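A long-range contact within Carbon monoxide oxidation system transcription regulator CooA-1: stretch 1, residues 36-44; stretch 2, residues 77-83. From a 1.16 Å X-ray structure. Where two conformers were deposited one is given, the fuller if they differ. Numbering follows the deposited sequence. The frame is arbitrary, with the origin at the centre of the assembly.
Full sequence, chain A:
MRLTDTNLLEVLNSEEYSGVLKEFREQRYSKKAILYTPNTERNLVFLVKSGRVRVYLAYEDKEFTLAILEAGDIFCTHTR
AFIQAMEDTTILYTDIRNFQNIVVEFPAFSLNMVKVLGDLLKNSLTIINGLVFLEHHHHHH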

# COMPACT_ATOMS: atom_id res chain seq x y z
N TYR A 36 -12.36 -6.37 -12.43
CA TYR A 36 -11.05 -6.40 -13.07
C TYR A 36 -10.34 -7.67 -12.63
O TYR A 36 -10.71 -8.29 -11.62
N THR A 37 -9.29 -8.04 -13.36
CA THR A 37 -8.51 -9.24 -13.08
C THR A 37 -7.04 -8.89 -13.12
O THR A 37 -6.66 -7.79 -13.56
N PRO A 38 -6.17 -9.82 -12.73
CA PRO A 38 -4.74 -9.55 -12.83
C PRO A 38 -4.28 -9.25 -14.24
O PRO A 38 -3.26 -8.56 -14.41
N ASN A 39 -5.00 -9.71 -15.25
CA ASN A 39 -4.61 -9.52 -16.64
C ASN A 39 -5.15 -8.22 -17.24
O ASN A 39 -4.84 -7.93 -18.40
N THR A 40 -5.97 -7.47 -16.52
CA THR A 40 -6.48 -6.21 -17.07
C THR A 40 -5.31 -5.35 -17.54
O THR A 40 -4.42 -5.00 -16.76
N GLU A 41 -5.30 -5.03 -18.83
CA GLU A 41 -4.14 -4.35 -19.41
C GLU A 41 -4.08 -2.89 -18.99
O GLU A 41 -2.99 -2.37 -18.71
N ARG A 42 -5.21 -2.20 -18.98
CA ARG A 42 -5.20 -0.78 -18.64
C ARG A 42 -4.83 -0.60 -17.18
O ARG A 42 -5.35 -1.30 -16.30
N ASN A 43 -3.92 0.34 -16.93
CA ASN A 43 -3.47 0.68 -15.59
C ASN A 43 -4.36 1.82 -15.10
O ASN A 43 -4.25 2.96 -15.56
N LEU A 44 -5.28 1.49 -14.20
CA LEU A 44 -6.35 2.38 -13.81
C LEU A 44 -6.45 2.44 -12.29
O LEU A 44 -6.08 1.49 -11.58
N THR A 77 -5.78 -1.27 -10.73
CA THR A 77 -5.37 -2.46 -11.46
C THR A 77 -3.84 -2.54 -11.45
O THR A 77 -3.16 -1.79 -10.75
N HIS A 78 -3.28 -3.47 -12.22
CA HIS A 78 -1.83 -3.69 -12.24
C HIS A 78 -1.28 -4.06 -10.87
O HIS A 78 -0.13 -3.78 -10.53
N THR A 79 -2.11 -4.72 -10.06
CA THR A 79 -1.71 -5.16 -8.73
C THR A 79 -1.95 -6.65 -8.52
O THR A 79 -2.07 -7.11 -7.38
N ARG A 80 -2.01 -7.41 -9.61
CA ARG A 80 -2.02 -8.88 -9.57
C ARG A 80 -3.24 -9.44 -8.83
O ARG A 80 -3.21 -10.58 -8.35
N ALA A 81 -4.33 -8.70 -8.79
CA ALA A 81 -5.50 -9.07 -8.00
C ALA A 81 -6.76 -9.11 -8.85
O ALA A 81 -6.88 -8.43 -9.87
N PHE A 82 -7.72 -9.92 -8.39
CA PHE A 82 -9.08 -9.92 -8.88
C PHE A 82 -9.93 -9.02 -8.00
O PHE A 82 -9.68 -8.90 -6.79
N ILE A 83 -10.95 -8.42 -8.59
CA ILE A 83 -11.89 -7.56 -7.87
C ILE A 83 -13.30 -7.94 -8.30
O ILE A 83 -13.60 -7.94 -9.50

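What does Thr77, the residue most covered by the other stretch, do in the contact? Its CA-to-CB bond points toward the other stretch, and chi1 near 65° (p) places OG1 where it can serve two backbone groups. Thr77 OG1 donates to Arg42 O at 2.7 Å and accepts from Leu44 N at 2.9 Å. Since the backbone amide of Thr77 also bonds to Leu44 (N to O, 2.9 Å), main chain and side chain together fasten the end of stretch 1. The same rotamer sends the methyl over one face of the Tyr36 ring, with Thr77 CG2 3.9 Å from the ring centroid. Tyr36, at chi1 -60° (m) and chi2 -70°, offers that face to the methyl, and Thr40 CG2 approaches Thr77 CG2 to 4.0 Å.

How does His78 reach across when its CA-to-CB bond points only sideways? With chi1 at -80° (m) and chi2 at -133°, the end of the imidazole comes nearer to stretch 1, and NE2 donates a short, nearly straight hydrogen bond to the carbonyl of Glu41 (His78 NE2 to Glu41 O, 2.6 Å). That carbonyl lies at the ring edge, near its plane, as expected for an in-plane N-H. Over one face of the His78 ring lies Asn43, whose CB sits 3.6 Å from the ring centroid and almost on its normal. Asn43 takes chi1 -168° (t), and its amide uses water 4 to reach the other backbone: the water donates to Asn43 OD1 at 2.7 Å and to Thr77 O at 2.8 Å. On its other branch, Asn43 ND2 comes within 3.4 Å of His78 ND1, but the angle is too poor for a hydrogen bond.

What holds the other end, where Tyr36 pairs with Ile83? An antiparallel bridge joins them, with the amide of Ile83 donating to Tyr36 (N to O, 3.0 Å). Their side chains share a face of the sheet, so Tyr36 CB meets Ile83 CD1 at 4.0 Å; Ile83 has chi1 -59° (m), while chi2 at 107° lies between wells. Next along, Phe82 at chi1 -67° (m) and chi2 80° turns a ring face to Pro38, whose CD stands 3.4 Å from the centroid, close to the normal. Thr37 CG2 adds a contact at 4.0 Å from Phe82 CD2.

What braces the intervening turn, and where does water link it to stretch 2? Thr37 to Thr40 form a type I turn braced by its own threonines: Thr37 N donates to Thr40 OG1 (3.1 Å), with Thr40 at chi1 -66° (m), and Asn39 N donates to Thr37 OG1 (3.3 Å), with Thr37 at chi1 68° (p). Waters bridge the turn to stretch 2. Water 1 donates to Thr37 O and Ala81 O, both at 2.9 Å; water 3 donates to Pro38 O at 2.8 Å and accepts from Arg80 N at 2.9 Å.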

# COMPACT_ATOMS: atom_id res chain seq x y z
CB TYR A 36 -10.18 -5.19 -12.69
CG TYR A 36 -10.77 -3.86 -13.07
CD1 TYR A 36 -10.87 -3.47 -14.40
CD2 TYR A 36 -11.24 -2.98 -12.10
CE1 TYR A 36 -11.42 -2.25 -14.75
CE2 TYR A 36 -11.79 -1.75 -12.44
CZ TYR A 36 -11.87 -1.40 -13.77
OH TYR A 36 -12.42 -0.17 -14.10
CB THR A 37 -8.78 -10.34 -14.11
OG1 THR A 37 -8.26 -9.94 -15.38
CG2 THR A 37 -10.25 -10.67 -14.21
CB PRO A 38 -4.11 -10.85 -12.29
CG PRO A 38 -5.11 -11.31 -11.28
CD PRO A 38 -6.44 -11.04 -11.94
CB ASN A 39 -5.12 -10.67 -17.50
CG ASN A 39 -4.30 -11.93 -17.38
OD1 ASN A 39 -3.59 -12.14 -16.41
ND2 ASN A 39 -4.43 -12.80 -18.37
CB THR A 40 -7.29 -5.49 -15.99
OG1 THR A 40 -8.47 -6.25 -15.70
CG2 THR A 40 -7.68 -4.07 -16.46
CB GLU A 41 -4.16 -4.47 -20.93
CG GLU A 41 -3.69 -5.81 -21.45
CD GLU A 41 -3.43 -5.79 -22.95
OE1 GLU A 41 -3.65 -4.73 -23.57
OE2 GLU A 41 -3.01 -6.82 -23.51
CB ARG A 42 -6.56 -0.16 -18.95
CG ARG A 42 -6.85 -0.05 -20.44
CD ARG A 42 -7.11 1.38 -20.85
NE ARG A 42 -5.99 2.25 -20.50
CZ ARG A 42 -5.98 3.56 -20.67
NH1 ARG A 42 -4.92 4.26 -20.31
NH2 ARG A 42 -7.04 4.18 -21.18
CB ASN A 43 -2.00 1.09 -15.62
CG ASN A 43 -1.42 1.16 -14.24
OD1 ASN A 43 -2.15 1.28 -13.26
ND2 ASN A 43 -0.09 1.07 -14.14
CB LEU A 44 -7.70 1.84 -14.31
CG LEU A 44 -7.88 1.43 -15.76
CD1 LEU A 44 -9.19 0.65 -15.86
CD2 LEU A 44 -7.91 2.66 -16.66
CB THR A 77 -5.95 -2.45 -12.86
OG1 THR A 77 -5.37 -1.36 -13.58
CG2 THR A 77 -7.46 -2.34 -12.85
CB HIS A 78 -1.08 -2.50 -12.84
CG HIS A 78 -1.11 -2.46 -14.33
ND1 HIS A 78 0.02 -2.24 -15.09
CD2 HIS A 78 -2.13 -2.63 -15.21
CE1 HIS A 78 -0.30 -2.27 -16.37
NE2 HIS A 78 -1.60 -2.51 -16.47
CB THR A 79 -2.44 -4.32 -7.68
OG1 THR A 79 -3.85 -4.37 -7.93
CG2 THR A 79 -1.97 -2.86 -7.75
CB ARG A 80 -0.71 -9.46 -9.03
CG ARG A 80 0.50 -9.04 -9.83
CD ARG A 80 1.74 -9.77 -9.34
NE ARG A 80 2.95 -8.97 -9.54
CZ ARG A 80 3.86 -9.14 -10.50
NH1 ARG A 80 3.74 -10.11 -11.39
NH2 ARG A 80 4.91 -8.33 -10.55
CB ALA A 81 -5.70 -8.07 -6.87
CB PHE A 82 -9.69 -11.33 -8.78
CG PHE A 82 -9.07 -12.37 -9.68
CD1 PHE A 82 -7.88 -13.00 -9.36
CD2 PHE A 82 -9.71 -12.75 -10.85
CE1 PHE A 82 -7.34 -13.98 -10.20
CE2 PHE A 82 -9.17 -13.70 -11.69
CZ PHE A 82 -7.99 -14.32 -11.36
CB ILE A 83 -11.61 -6.07 -8.12
CG1 ILE A 83 -10.18 -5.69 -7.67
CG2 ILE A 83 -12.60 -5.22 -7.32
CD1 ILE A 83 -9.25 -5.44 -8.77
O HOH W 1 -6.86 -5.96 -11.31
O HOH W 2 -4.28 -5.43 -14.01
O HOH W 3 -1.78 -7.17 -12.51
O HOH W 4 -1.85 0.68 -10.66